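Local coordinates for calcineurin-like phosphoesterase domain-containing protein (Aquifex aeolicus, PDB 1XM7) that is of unknown function but belongs to the calcineurin-like phosphoesterase family and is probably a hydrolase, at residues R127-M130 with V131-Y135; K177-S180 with E181-D185. One frame throughout, in Å; residues are numbered along the deposited sequence.

Interaction 1 (R127-M130 with V131-Y135); sequences RQEM and VREIY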
# COMPACT_ATOMS: atom_id res chain seq x y z
N ARG A 127 -11.19 5.22 11.61
CA ARG A 127 -10.01 4.42 11.31
C ARG A 127 -8.74 5.28 11.31
O ARG A 127 -7.66 4.82 11.72
CB ARG A 127 -10.22 3.68 9.97
CG ARG A 127 -11.46 2.81 10.01
CD ARG A 127 -11.81 2.15 8.68
NE ARG A 127 -13.19 1.68 8.70
CZ ARG A 127 -13.79 1.07 7.68
NH1 ARG A 127 -13.13 0.84 6.56
NH2 ARG A 127 -15.06 0.72 7.77
N GLN A 128 -8.87 6.53 10.88
CA GLN A 128 -7.74 7.44 10.88
C GLN A 128 -7.31 7.65 12.33
O GLN A 128 -6.12 7.66 12.64
CB GLN A 128 -8.13 8.78 10.28
CG GLN A 128 -8.19 8.79 8.77
CD GLN A 128 -8.72 10.11 8.25
OE1 GLN A 128 -8.65 11.12 8.94
NE2 GLN A 128 -9.24 10.10 7.03
N GLU A 129 -8.28 7.81 13.22
CA GLU A 129 -7.98 8.01 14.63
C GLU A 129 -7.29 6.81 15.27
O GLU A 129 -6.46 6.96 16.16
CB GLU A 129 -9.26 8.32 15.39
CG GLU A 129 -9.15 8.15 16.89
CD GLU A 129 -10.50 8.27 17.58
OE1 GLU A 129 -11.51 7.78 17.03
OE2 GLU A 129 -10.55 8.85 18.69
N MET A 130 -7.63 5.62 14.82
CA MET A 130 -7.02 4.42 15.37
C MET A 130 -5.55 4.38 15.00
O MET A 130 -4.69 4.05 15.82
CB MET A 130 -7.75 3.18 14.85
CG MET A 130 -9.21 3.08 15.30
SD MET A 130 -9.37 2.96 17.10
CE MET A 130 -10.25 1.54 17.18
N VAL A 131 -5.25 4.74 13.75
CA VAL A 131 -3.88 4.76 13.26
C VAL A 131 -3.02 5.70 14.10
O VAL A 131 -1.91 5.36 14.51
CB VAL A 131 -3.84 5.21 11.77
CG1 VAL A 131 -2.40 5.39 11.31
CG2 VAL A 131 -4.56 4.19 10.89
N ARG A 132 -3.55 6.90 14.33
CA ARG A 132 -2.86 7.89 15.14
C ARG A 132 -2.65 7.30 16.53
O ARG A 132 -1.54 7.30 17.06
CB ARG A 132 -3.69 9.17 15.25
CG ARG A 132 -4.04 9.80 13.93
CD ARG A 132 -4.46 11.25 14.13
NE ARG A 132 -5.72 11.39 14.86
CZ ARG A 132 -6.92 11.40 14.28
NH1 ARG A 132 -7.02 11.28 12.96
NH2 ARG A 132 -8.02 11.52 15.01
N GLU A 133 -3.73 6.78 17.10
CA GLU A 133 -3.66 6.20 18.43
C GLU A 133 -2.54 5.18 18.53
O GLU A 133 -1.69 5.27 19.43
CB GLU A 133 -5.00 5.57 18.79
CG GLU A 133 -5.51 6.01 20.16
CD GLU A 133 -5.19 7.48 20.47
OE1 GLU A 133 -5.69 8.38 19.75
OE2 GLU A 133 -4.42 7.72 21.43
N ILE A 134 -2.51 4.22 17.62
CA ILE A 134 -1.47 3.19 17.62
C ILE A 134 -0.10 3.85 17.51
O ILE A 134 0.82 3.55 18.28
CB ILE A 134 -1.62 2.22 16.43
CG1 ILE A 134 -2.82 1.30 16.64
CG2 ILE A 134 -0.33 1.43 16.23
CD1 ILE A 134 -3.17 0.48 15.41
N TYR A 135 0.03 4.74 16.53
CA TYR A 135 1.27 5.45 16.30
C TYR A 135 1.80 5.99 17.61
O TYR A 135 2.95 5.72 17.98
CB TYR A 135 1.03 6.61 15.34
CG TYR A 135 2.29 7.29 14.85
CD1 TYR A 135 2.99 6.80 13.75
CD2 TYR A 135 2.77 8.44 15.47
CE1 TYR A 135 4.12 7.45 13.26
CE2 TYR A 135 3.90 9.10 14.99
CZ TYR A 135 4.56 8.60 13.88
OH TYR A 135 5.65 9.28 13.39
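Arg132 folds back over the preceding turn of helix 125-137 and lays its guanidinium on the backbone of Glu129. Glu129 CA sits 3.5 Å above the guanidinium plane, over its centre. The side chain stays extended at chi2 (-162°) and then bends at chi3 (-68°), which turns the guanidinium back over Glu129. At its ends, NH2 of Arg132 lies 3.5 Å from CB of Glu129, and NH1 reaches CB of Gln128. The contact is van der Waals rather than ionic: OE2 of Glu129 stays 5.2 Å from NH2 of Arg132. NH1 of Arg132 donates a hydrogen bond outside the turn, to O of Ala116. With an alanine in place of Arg132, the Ala116 carbonyl would probably lose this partner and the backbone at Glu129 its cover.

The backbone bonds are those of a regular alpha-helix. Four successive i to i+4 bonds run from Val131, Arg132, Glu133 and Ile134 back to Arg127, Gln128, Glu129 and Met130. The Ile134 N to Met130 O bond is the shortest at 2.8 Å, with an angle of 171° at the hydrogen.

Aliphatic groups pack against the same carbonyls. CG2 of Val131 lies 3.3 Å from O of Arg127, and CG1 of Ile134 lies 3.4 Å from O of Met130.

The helix is the crossover of a beta-alpha-beta unit between strands 107-112 and 142-145. Val131 touches both strands, through Leu110, Ser112 and Leu143. Ile134 packs on Leu110 and reaches strand 99-104 at Tyr99 and Ile101.

Interaction 2 (K177-S180 with E181-D185); sequences KPIS and EREID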
# COMPACT_ATOMS: atom_id res chain seq x y z
N LYS A 177 5.02 2.31 -8.88
CA LYS A 177 6.23 1.59 -8.48
C LYS A 177 6.25 1.40 -6.96
O LYS A 177 5.87 2.29 -6.20
CB LYS A 177 7.48 2.37 -8.89
CG LYS A 177 7.71 2.46 -10.38
CD LYS A 177 9.00 3.21 -10.66
CE LYS A 177 9.14 3.49 -12.14
NZ LYS A 177 10.31 4.36 -12.44
N PRO A 178 6.70 0.22 -6.50
CA PRO A 178 6.74 0.00 -5.05
C PRO A 178 7.76 0.95 -4.49
O PRO A 178 8.60 1.47 -5.22
CB PRO A 178 7.20 -1.43 -4.94
CG PRO A 178 8.17 -1.53 -6.08
CD PRO A 178 7.39 -0.87 -7.21
N ILE A 179 7.71 1.19 -3.19
CA ILE A 179 8.69 2.06 -2.58
C ILE A 179 9.70 1.16 -1.92
O ILE A 179 9.34 0.17 -1.29
CB ILE A 179 8.03 2.98 -1.56
CG1 ILE A 179 7.24 4.05 -2.31
CG2 ILE A 179 9.08 3.61 -0.67
CD1 ILE A 179 6.41 4.92 -1.42
N SER A 180 10.97 1.47 -2.11
CA SER A 180 12.03 0.65 -1.54
C SER A 180 12.29 1.06 -0.10
O SER A 180 11.85 2.12 0.35
CB SER A 180 13.30 0.82 -2.37
OG SER A 180 14.30 -0.08 -1.92
N GLU A 181 13.01 0.20 0.62
CA GLU A 181 13.34 0.49 2.00
C GLU A 181 14.40 1.59 1.97
O GLU A 181 14.80 2.13 3.00
CB GLU A 181 13.88 -0.76 2.71
CG GLU A 181 15.29 -1.17 2.32
CD GLU A 181 15.83 -2.30 3.18
OE1 GLU A 181 17.05 -2.42 3.38
OE2 GLU A 181 14.94 -3.14 3.70
N ARG A 182 14.83 1.94 0.76
CA ARG A 182 15.82 2.98 0.57
C ARG A 182 15.23 4.32 0.94
O ARG A 182 15.79 5.05 1.75
CB ARG A 182 16.28 3.02 -0.89
CG ARG A 182 17.20 1.87 -1.30
CD ARG A 182 18.68 2.27 -1.28
NE ARG A 182 19.21 2.55 0.05
CZ ARG A 182 19.43 3.77 0.55
NH1 ARG A 182 19.17 4.86 -0.18
NH2 ARG A 182 19.92 3.91 1.78
N GLU A 183 14.08 4.62 0.35
CA GLU A 183 13.39 5.88 0.61
C GLU A 183 13.04 6.07 2.08
O GLU A 183 12.78 7.20 2.52
CB GLU A 183 12.14 5.96 -0.26
CG GLU A 183 12.47 6.18 -1.72
CD GLU A 183 11.45 5.57 -2.65
OE1 GLU A 183 11.41 4.32 -2.78
OE2 GLU A 183 10.67 6.34 -3.26
N ILE A 184 13.02 4.98 2.84
CA ILE A 184 12.73 5.05 4.27
C ILE A 184 13.97 5.61 4.94
O ILE A 184 13.89 6.46 5.83
CB ILE A 184 12.44 3.66 4.89
CG1 ILE A 184 11.23 3.02 4.22
CG2 ILE A 184 12.21 3.78 6.39
CD1 ILE A 184 10.86 1.68 4.81
N ASP A 185 15.12 5.12 4.50
CA ASP A 185 16.42 5.53 5.01
C ASP A 185 16.69 6.99 4.71
O ASP A 185 17.33 7.69 5.50
CB ASP A 185 17.52 4.67 4.39
CG ASP A 185 17.38 3.21 4.75
OD1 ASP A 185 18.05 2.36 4.13
OD2 ASP A 185 16.60 2.91 5.68
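A capping box formed by Ser180 and Glu183 opens the short helix near the C-terminal end of the chain, just after strand 179-180. The side chain of Glu183 turns back to the backbone N of Ser180, which donates to OE1 of Glu183 at 3.0 Å. The angle at the hydrogen is 150°, and the N-H meets OE1 nearly along its C-O axis. A weak capping bond runs from N of Arg182 to OG of Ser180 at 3.4 Å, and its donor is less surely placed. Ser180 holds OG anti to its own N (chi1 -173°), which turns the hydroxyl toward the first turn. A weak backbone bond, Glu183 N to Ser180 O, also spans the junction.

Carbon atoms pack against the oxygens of the box. Ile179 and Glu183 cross at about a right angle, and CG2 of Ile179 lies 3.2 Å from OE1 of Glu183. CG of Arg182 comes within 3.5 Å of OG of Ser180. Farther along, NH2 of Arg182 makes a salt bridge to OD1 of Asp185 at 3.4 Å. That carboxylate also has a long, weak ion pair with Lys105.

Ile179 is backbone-bonded to Phe6 of strand 4-7, so the cap joins the edge of the sheet to the helix. The Glu183 carboxylate lies near the helix N-terminus. Its negative charge would probably be favoured by the helix dipole there, and its bond to Ser180 N probably helps to hold OE1 in place.

In the fold
Interactions 1 and 2 do not touch. Their centres lie 23 Å apart and their nearest atoms about 11 Å apart. They follow one another along the chain, 127-135 first and 177-185 later. Interaction 1 packs on the sheet of strands 99-104, 107-112, 142-145 and 166-168. Interaction 2 starts on the edge strand of the other sheet. Both touch strand 99-104, at different residues; interaction 2 meets it at His104. The first turn of interaction 1 adjoins the probable metal-site region of the family: Arg127 NH1 is hydrogen-bonded to Tyr114 OH and lies close to Asn80 of the Gly-Asn-His-Asp motif. No such link is seen for interaction 2.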